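Local coordinates for protein phosphosugar isomerase (PDB 5UQI) that probably interconverts arabinose-5-phosphate and ribulose-5-phosphate, and binds arabinose-5-phosphate in its sugar isomerase (SIS) domain, at residues 51-54 / 55-58; 157-160 / 161-165; 7-10 / 11-15. All blocks are in the same frame, centred on the assembly; numbering follows the deposited sequence.

Interaction 1 of 3, residues 51-54 / 55-58. With A5P (arabinose-5-phosphate), chain B.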
loop_
_atom_site.group_PDB
_atom_site.type_symbol
_atom_site.label_atom_id
_atom_site.label_comp_id
_atom_site.label_asym_id
_atom_site.label_seq_id
_atom_site.Cartn_x
_atom_site.Cartn_y
_atom_site.Cartn_z
ATOM N N VAL A 51 -5.657 5.720 5.921
ATOM C CA VAL A 51 -6.801 6.661 5.964
ATOM C C VAL A 51 -6.748 7.530 4.721
ATOM O O VAL A 51 -5.734 7.518 3.989
ATOM C CB VAL A 51 -6.786 7.588 7.221
ATOM C CG1 VAL A 51 -6.868 6.747 8.545
ATOM C CG2 VAL A 51 -5.619 8.567 7.203
ATOM N N GLY A 52 -7.835 8.251 4.435
ATOM C CA GLY A 52 -7.791 9.099 3.207
ATOM C C GLY A 52 -7.610 8.287 1.931
ATOM O O GLY A 52 -8.038 7.161 1.851
ATOM N N LYS A 53 -6.962 8.915 0.940
ATOM C CA LYS A 53 -6.822 8.215 -0.354
ATOM C C LYS A 53 -5.894 7.021 -0.219
ATOM O O LYS A 53 -6.139 5.981 -0.831
ATOM C CB LYS A 53 -6.298 9.140 -1.440
ATOM C CG LYS A 53 -7.046 10.442 -1.591
ATOM C CD LYS A 53 -8.534 10.341 -1.820
ATOM C CE LYS A 53 -9.118 11.762 -2.054
ATOM N NZ LYS A 53 -9.082 12.495 -0.730
ATOM N N SER A 54 -4.900 7.106 0.679
ATOM C CA SER A 54 -4.053 5.924 0.974
ATOM C C SER A 54 -4.884 4.769 1.477
ATOM O O SER A 54 -4.600 3.605 1.113
ATOM C CB SER A 54 -3.030 6.242 2.107
ATOM O OG SER A 54 -2.030 6.945 1.569
ATOM N N GLY A 55 -5.864 5.063 2.325
ATOM C CA GLY A 55 -6.749 4.045 2.907
ATOM C C GLY A 55 -7.593 3.399 1.792
ATOM O O GLY A 55 -7.869 2.240 1.883
ATOM N N ILE A 56 -8.032 4.189 0.811
ATOM C CA ILE A 56 -8.844 3.594 -0.271
ATOM C C ILE A 56 -7.955 2.664 -1.117
ATOM O O ILE A 56 -8.369 1.546 -1.453
ATOM C CB ILE A 56 -9.535 4.663 -1.130
ATOM C CG1 ILE A 56 -10.443 5.489 -0.246
ATOM C CG2 ILE A 56 -10.341 3.920 -2.216
ATOM C CD1 ILE A 56 -10.957 6.764 -0.931
ATOM N N ILE A 57 -6.722 3.112 -1.391
ATOM C CA ILE A 57 -5.769 2.184 -2.087
ATOM C C ILE A 57 -5.475 0.946 -1.205
ATOM O O ILE A 57 -5.387 -0.165 -1.754
ATOM C CB ILE A 57 -4.470 2.941 -2.451
ATOM C CG1 ILE A 57 -4.807 4.066 -3.438
ATOM C CG2 ILE A 57 -3.466 1.950 -3.065
ATOM C CD1 ILE A 57 -5.606 3.704 -4.670
ATOM N N ALA A 58 -5.340 1.123 0.110
ATOM C CA ALA A 58 -5.132 -0.001 1.049
ATOM C C ALA A 58 -6.285 -0.996 0.957
ATOM O O ALA A 58 -6.068 -2.213 0.946
ATOM C CB ALA A 58 -4.990 0.537 2.479
HETATM C C1 A5P B . -5.612 13.595 1.528
HETATM O O1 A5P B . -5.189 13.800 0.469
HETATM C C2 A5P B . -5.872 12.199 1.869
HETATM O O2 A5P B . -6.765 11.550 1.020
HETATM C C3 A5P B . -4.517 11.640 1.938
HETATM O O3 A5P B . -4.375 10.364 1.303
HETATM C C4 A5P B . -4.543 11.619 3.445
HETATM O O4 A5P B . -4.356 12.930 3.952
HETATM C C5 A5P B . -3.520 10.694 4.030
HETATM O O5 A5P B . -2.266 11.172 3.713
HETATM P P A5P B . -1.094 10.094 3.831
HETATM O O1P A5P B . -1.112 9.169 2.600
HETATM O O2P A5P B . 0.213 11.047 3.843
HETATM O O3P A5P B . -1.345 9.298 5.010
#
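Gly55 N reaches Val51 O from an odd direction, at 3.0 Å from above the carbonyl plane, with a C=O...N angle of only 107°. The peptide chain is still turning here, passing from strand 46-50 into helix 52-67 of a beta-alpha-beta unit, and Gly52 and Gly55 fit a glycine-rich strand-turn-helix pattern of Rossmann type. Gly52 has a positive phi of 62° and brings no side chain to the place where the sugar lies. The next bond is conventional: Ile56 N meets Gly52 O in the carbonyl plane at 3.1 Å.

Two backbone N-H groups, those of Lys53 and Ser54, meet arabinose-5-phosphate. Lys53 N and Ser54 N both make weak bonds to A5P O3, of 3.0 Å and 3.4 Å respectively. Firmer is the grip on the phosphate, where Ser54 OG donates to A5P O1P at 2.6 Å. Ser54 OG stands beside its own backbone N (chi1 -78°), which turns the hydroxyl to the ligand side of the helix start, and the helix dipole may favour the anion there. Ser98, Asn99, Ser100 and Thr103 complete the polar grip on the ligand. The Lys53 chain, bent at chi2 and chi4, brings NZ back toward A5P O2, whose exact place is doubtful.

Away from the ligand, Ile56 CG1 lies 3.6 Å from Gly52 O. Ala58 packs inward on Phe74 and Ile97, its CB 3.4 Å from Ser54 O.

Interaction 2 of 3, residues 157-160 / 161-165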
loop_
_atom_site.group_PDB
_atom_site.type_symbol
_atom_site.label_atom_id
_atom_site.label_comp_id
_atom_site.label_asym_id
_atom_site.label_seq_id
_atom_site.Cartn_x
_atom_site.Cartn_y
_atom_site.Cartn_z
ATOM N N SER A 157 0.820 9.784 -6.171
ATOM C CA SER A 157 1.216 8.895 -5.058
ATOM C C SER A 157 0.246 7.700 -4.893
ATOM O O SER A 157 0.725 6.564 -4.716
ATOM C CB SER A 157 1.306 9.626 -3.747
ATOM O OG SER A 157 0.038 10.212 -3.508
ATOM N N SER A 158 -1.066 7.933 -4.930
ATOM C CA SER A 158 -2.032 6.843 -4.761
ATOM C C SER A 158 -1.908 5.859 -5.913
ATOM O O SER A 158 -2.012 4.636 -5.700
ATOM C CB SER A 158 -3.467 7.452 -4.620
ATOM O OG SER A 158 -3.641 8.477 -5.641
ATOM N N THR A 159 -1.673 6.352 -7.120
ATOM C CA THR A 159 -1.525 5.448 -8.244
ATOM C C THR A 159 -0.232 4.667 -8.133
ATOM O O THR A 159 -0.265 3.496 -8.398
ATOM C CB THR A 159 -1.568 6.194 -9.607
ATOM O OG1 THR A 159 -2.924 6.684 -9.747
ATOM C CG2 THR A 159 -1.195 5.286 -10.818
ATOM N N VAL A 160 0.890 5.301 -7.720
ATOM C CA VAL A 160 2.124 4.536 -7.633
ATOM C C VAL A 160 2.024 3.396 -6.602
ATOM O O VAL A 160 2.514 2.261 -6.823
ATOM C CB VAL A 160 3.291 5.475 -7.250
ATOM C CG1 VAL A 160 4.524 4.661 -7.028
ATOM C CG2 VAL A 160 3.546 6.429 -8.421
ATOM N N VAL A 161 1.461 3.700 -5.422
ATOM C CA VAL A 161 1.298 2.698 -4.387
ATOM C C VAL A 161 0.379 1.549 -4.891
ATOM O O VAL A 161 0.654 0.370 -4.607
ATOM C CB VAL A 161 0.735 3.311 -3.089
ATOM C CG1 VAL A 161 0.583 2.202 -2.065
ATOM C CG2 VAL A 161 1.775 4.265 -2.576
ATOM N N LEU A 162 -0.649 1.901 -5.668
ATOM C CA LEU A 162 -1.511 0.826 -6.201
ATOM C C LEU A 162 -0.733 -0.081 -7.144
ATOM O O LEU A 162 -0.833 -1.297 -7.050
ATOM C CB LEU A 162 -2.707 1.449 -6.969
ATOM C CG LEU A 162 -3.633 0.452 -7.693
ATOM C CD1 LEU A 162 -4.294 -0.510 -6.712
ATOM C CD2 LEU A 162 -4.692 1.270 -8.416
ATOM N N VAL A 163 0.062 0.522 -8.033
ATOM C CA VAL A 163 0.820 -0.310 -8.981
ATOM C C VAL A 163 1.852 -1.184 -8.268
ATOM O O VAL A 163 1.951 -2.392 -8.536
ATOM C CB VAL A 163 1.497 0.599 -10.031
ATOM C CG1 VAL A 163 2.399 -0.205 -10.955
ATOM C CG2 VAL A 163 0.415 1.269 -10.881
ATOM N N VAL A 164 2.559 -0.575 -7.299
ATOM C CA VAL A 164 3.531 -1.336 -6.512
ATOM C C VAL A 164 2.856 -2.508 -5.762
ATOM O O VAL A 164 3.287 -3.669 -5.821
ATOM C CB VAL A 164 4.243 -0.393 -5.509
ATOM C CG1 VAL A 164 4.930 -1.202 -4.422
ATOM C CG2 VAL A 164 5.218 0.528 -6.254
ATOM N N GLY A 165 1.753 -2.197 -5.061
ATOM C CA GLY A 165 1.048 -3.229 -4.267
ATOM C C GLY A 165 0.472 -4.334 -5.156
ATOM O O GLY A 165 0.492 -5.504 -4.778
#
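Peptide units are the flat groups that meet between Ser157-Val160 and Val161-Gly165, with no aromatic ring among them; the N-H donors come in tilted from the carbonyl planes, Val161 N by 22° from that of Ser157, and methyl groups crowd beside the carbonyl oxygens. Each carbonyl from Ser157 to Val160 accepts the N-H four residues on, the regular ladder of an alpha-helix, here near the start of helix 156-175 in the SIS domain. Val161 N to Ser157 O is 3.0 Å and Val164 N to Val160 O is 2.9 Å.

Branched side chains supply the second layer. Val161 CG2 sits 3.3 Å from Ser157 O, and Val163 CG2 takes the matching place 3.4 Å from Thr159 O. In both valines CG1 lies anti to the backbone N (chi1 180° in Val161), which leaves CG2 beside that N and directs it back along the helix to the carbonyl that the N-H also uses. Leu162 CB lies 3.5 Å from Ser158 O and equally near Thr159 O, while the side chain packs on Ile57, Lys60 and Leu61 of helix 52-67.

Val160 and Val164, a turn apart, form an apolar strip against Val24 of helix 3-25 and Ile141, with Ala20 adding to the cover of Val160. The polar ends have partners elsewhere: Ser157 OG is hydrogen-bonded to Glu146 and Thr159 OG1 to Glu17, the latter tying this helix to helix 3-25. Along the strip Val160 CG1 stands 4.3 Å from Val164 CG2, and that same CG2 rests 3.3 Å from Val160 O.

Interaction 3 of 3, residues 7-10 / 11-15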
loop_
_atom_site.group_PDB
_atom_site.type_symbol
_atom_site.label_atom_id
_atom_site.label_comp_id
_atom_site.label_asym_id
_atom_site.label_seq_id
_atom_site.Cartn_x
_atom_site.Cartn_y
_atom_site.Cartn_z
ATOM N N ILE A 7 -8.823 17.589 -24.294
ATOM C CA ILE A 7 -8.142 16.304 -24.420
ATOM C C ILE A 7 -6.654 16.366 -24.084
ATOM O O ILE A 7 -6.131 15.455 -23.363
ATOM C CB ILE A 7 -8.470 15.602 -25.769
ATOM C CG1 ILE A 7 -9.968 15.261 -25.822
ATOM C CG2 ILE A 7 -7.665 14.315 -25.913
ATOM C CD1 ILE A 7 -10.460 14.876 -27.212
ATOM N N HIS A 8 -5.953 17.428 -24.493
ATOM C CA HIS A 8 -4.537 17.533 -24.128
ATOM C C HIS A 8 -4.359 17.764 -22.608
ATOM O O HIS A 8 -3.388 17.297 -22.017
ATOM C CB HIS A 8 -3.787 18.648 -24.872
ATOM C CG HIS A 8 -3.462 18.319 -26.303
ATOM N ND1 HIS A 8 -2.837 17.147 -26.685
ATOM C CD2 HIS A 8 -3.646 19.034 -27.442
ATOM C CE1 HIS A 8 -2.677 17.144 -28.000
ATOM N NE2 HIS A 8 -3.175 18.269 -28.483
ATOM N N LEU A 9 -5.305 18.475 -22.018
ATOM C CA LEU A 9 -5.282 18.800 -20.579
ATOM C C LEU A 9 -5.438 17.491 -19.802
ATOM O O LEU A 9 -4.621 17.175 -18.897
ATOM C CB LEU A 9 -6.383 19.801 -20.245
ATOM C CG LEU A 9 -6.516 20.172 -18.747
ATOM C CD1 LEU A 9 -5.234 20.719 -18.170
ATOM C CD2 LEU A 9 -7.665 21.096 -18.472
ATOM N N ILE A 10 -6.402 16.678 -20.214
ATOM C CA ILE A 10 -6.570 15.336 -19.568
ATOM C C ILE A 10 -5.334 14.454 -19.736
ATOM O O ILE A 10 -4.842 13.840 -18.764
ATOM C CB ILE A 10 -7.810 14.655 -20.142
ATOM C CG1 ILE A 10 -9.037 15.438 -19.687
ATOM C CG2 ILE A 10 -7.893 13.181 -19.754
ATOM C CD1 ILE A 10 -10.236 15.197 -20.590
ATOM N N LYS A 11 -4.778 14.405 -20.941
ATOM C CA LYS A 11 -3.574 13.609 -21.168
ATOM C C LYS A 11 -2.372 14.140 -20.381
ATOM O O LYS A 11 -1.528 13.331 -20.014
ATOM C CB LYS A 11 -3.236 13.508 -22.678
ATOM C CG LYS A 11 -4.257 12.680 -23.423
ATOM C CD LYS A 11 -3.894 12.611 -24.920
ATOM C CE LYS A 11 -4.871 11.668 -25.586
ATOM N NZ LYS A 11 -4.338 11.308 -26.928
ATOM N N HIS A 12 -2.315 15.454 -20.108
ATOM C CA HIS A 12 -1.225 16.059 -19.316
ATOM C C HIS A 12 -1.241 15.396 -17.907
ATOM O O HIS A 12 -0.215 14.945 -17.399
ATOM C CB HIS A 12 -1.387 17.603 -19.223
ATOM C CG HIS A 12 -0.581 18.244 -18.123
ATOM N ND1 HIS A 12 0.785 18.436 -18.216
ATOM C CD2 HIS A 12 -0.941 18.705 -16.894
ATOM C CE1 HIS A 12 1.228 18.999 -17.104
ATOM N NE2 HIS A 12 0.203 19.175 -16.286
ATOM N N PHE A 13 -2.439 15.301 -17.317
ATOM C CA PHE A 13 -2.480 14.780 -15.955
ATOM C C PHE A 13 -2.157 13.291 -15.965
ATOM O O PHE A 13 -1.488 12.788 -15.055
ATOM C CB PHE A 13 -3.842 15.054 -15.333
ATOM C CG PHE A 13 -4.108 16.521 -15.054
ATOM C CD1 PHE A 13 -3.288 17.264 -14.203
ATOM C CD2 PHE A 13 -5.195 17.155 -15.637
ATOM C CE1 PHE A 13 -3.542 18.636 -13.953
ATOM C CE2 PHE A 13 -5.474 18.515 -15.352
ATOM C CZ PHE A 13 -4.642 19.267 -14.538
ATOM N N MET A 14 -2.688 12.563 -16.955
ATOM C CA MET A 14 -2.376 11.139 -17.111
ATOM C C MET A 14 -0.900 10.902 -17.275
ATOM O O MET A 14 -0.336 9.995 -16.675
ATOM C CB MET A 14 -3.162 10.491 -18.290
ATOM C CG MET A 14 -4.666 10.606 -18.155
ATOM S SD MET A 14 -5.403 9.630 -19.492
ATOM C CE MET A 14 -4.932 7.940 -19.142
ATOM N N HIS A 15 -0.275 11.775 -18.079
ATOM C CA HIS A 15 1.139 11.634 -18.301
ATOM C C HIS A 15 1.966 11.875 -17.022
ATOM O O HIS A 15 2.958 11.145 -16.817
ATOM C CB HIS A 15 1.547 12.628 -19.410
ATOM C CG HIS A 15 3.021 12.679 -19.654
ATOM N ND1 HIS A 15 3.712 11.673 -20.296
ATOM C CD2 HIS A 15 3.933 13.624 -19.329
ATOM C CE1 HIS A 15 4.994 11.994 -20.343
ATOM N NE2 HIS A 15 5.152 13.178 -19.781
#
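Leu9 CD1 lies against the Phe13 ring, 3.6 Å from CE2, the two side chains running side by side in the same direction. With Leu9 CG anti to the backbone N (chi1 177°), the CD1 branch is the one that reaches the ring, and Phe13 CG, beside its own N, turns the ring back to meet it. On one face of that ring, 3.8 Å above the plane and offset toward the rim, sits His12 CD2. A second pair, Ile7 and Lys11, also runs side by side, with Ile7 CG2 3.9 Å from Lys11 CE along the extended lysine chain. A looser third pair brings Ile10 CG2 to 4.3 Å from Met14 SD.

All three pairs are spaced four residues apart on one alpha-helix, 3-25, and lie on the surface of its outlying N-terminal part, Leu9 and Phe13 less exposed than the rest. The backbone ladder fixes their spacing: Lys11 N binds Ile7 O at 3.0 Å, and Met14 N binds Ile10 O at 3.1 Å. The rung under Leu9 and Phe13 is longer, Phe13 N to Leu9 O at 3.3 Å. Leu9 O also takes a weak bond from His12 N, and Phe13 CD2 approaches the same oxygen obliquely to 3.3 Å.

Interactions 1 and 2 touch, their centres 11 Å apart: Ile57 of the first lies along helix 156-175, its CG1 3.6 Å from Ser158 O and its CG2 4.2 Å from Val161 CG1. Both adjoin the ligand pocket, interaction 1 by binding arabinose-5-phosphate directly, interaction 2 from a second shell, with the Ser157 side chain about 6 Å from the ligand and touching Asn99 of the pocket. Interaction 3 touches neither; its nearest atoms are about 8 Å from interaction 2 and about 14 Å from interaction 1. It belongs nevertheless to helix 3-25, whose later residues reach interaction 2, Glu17 by a hydrogen bond and Ala20 and Val24 by packing.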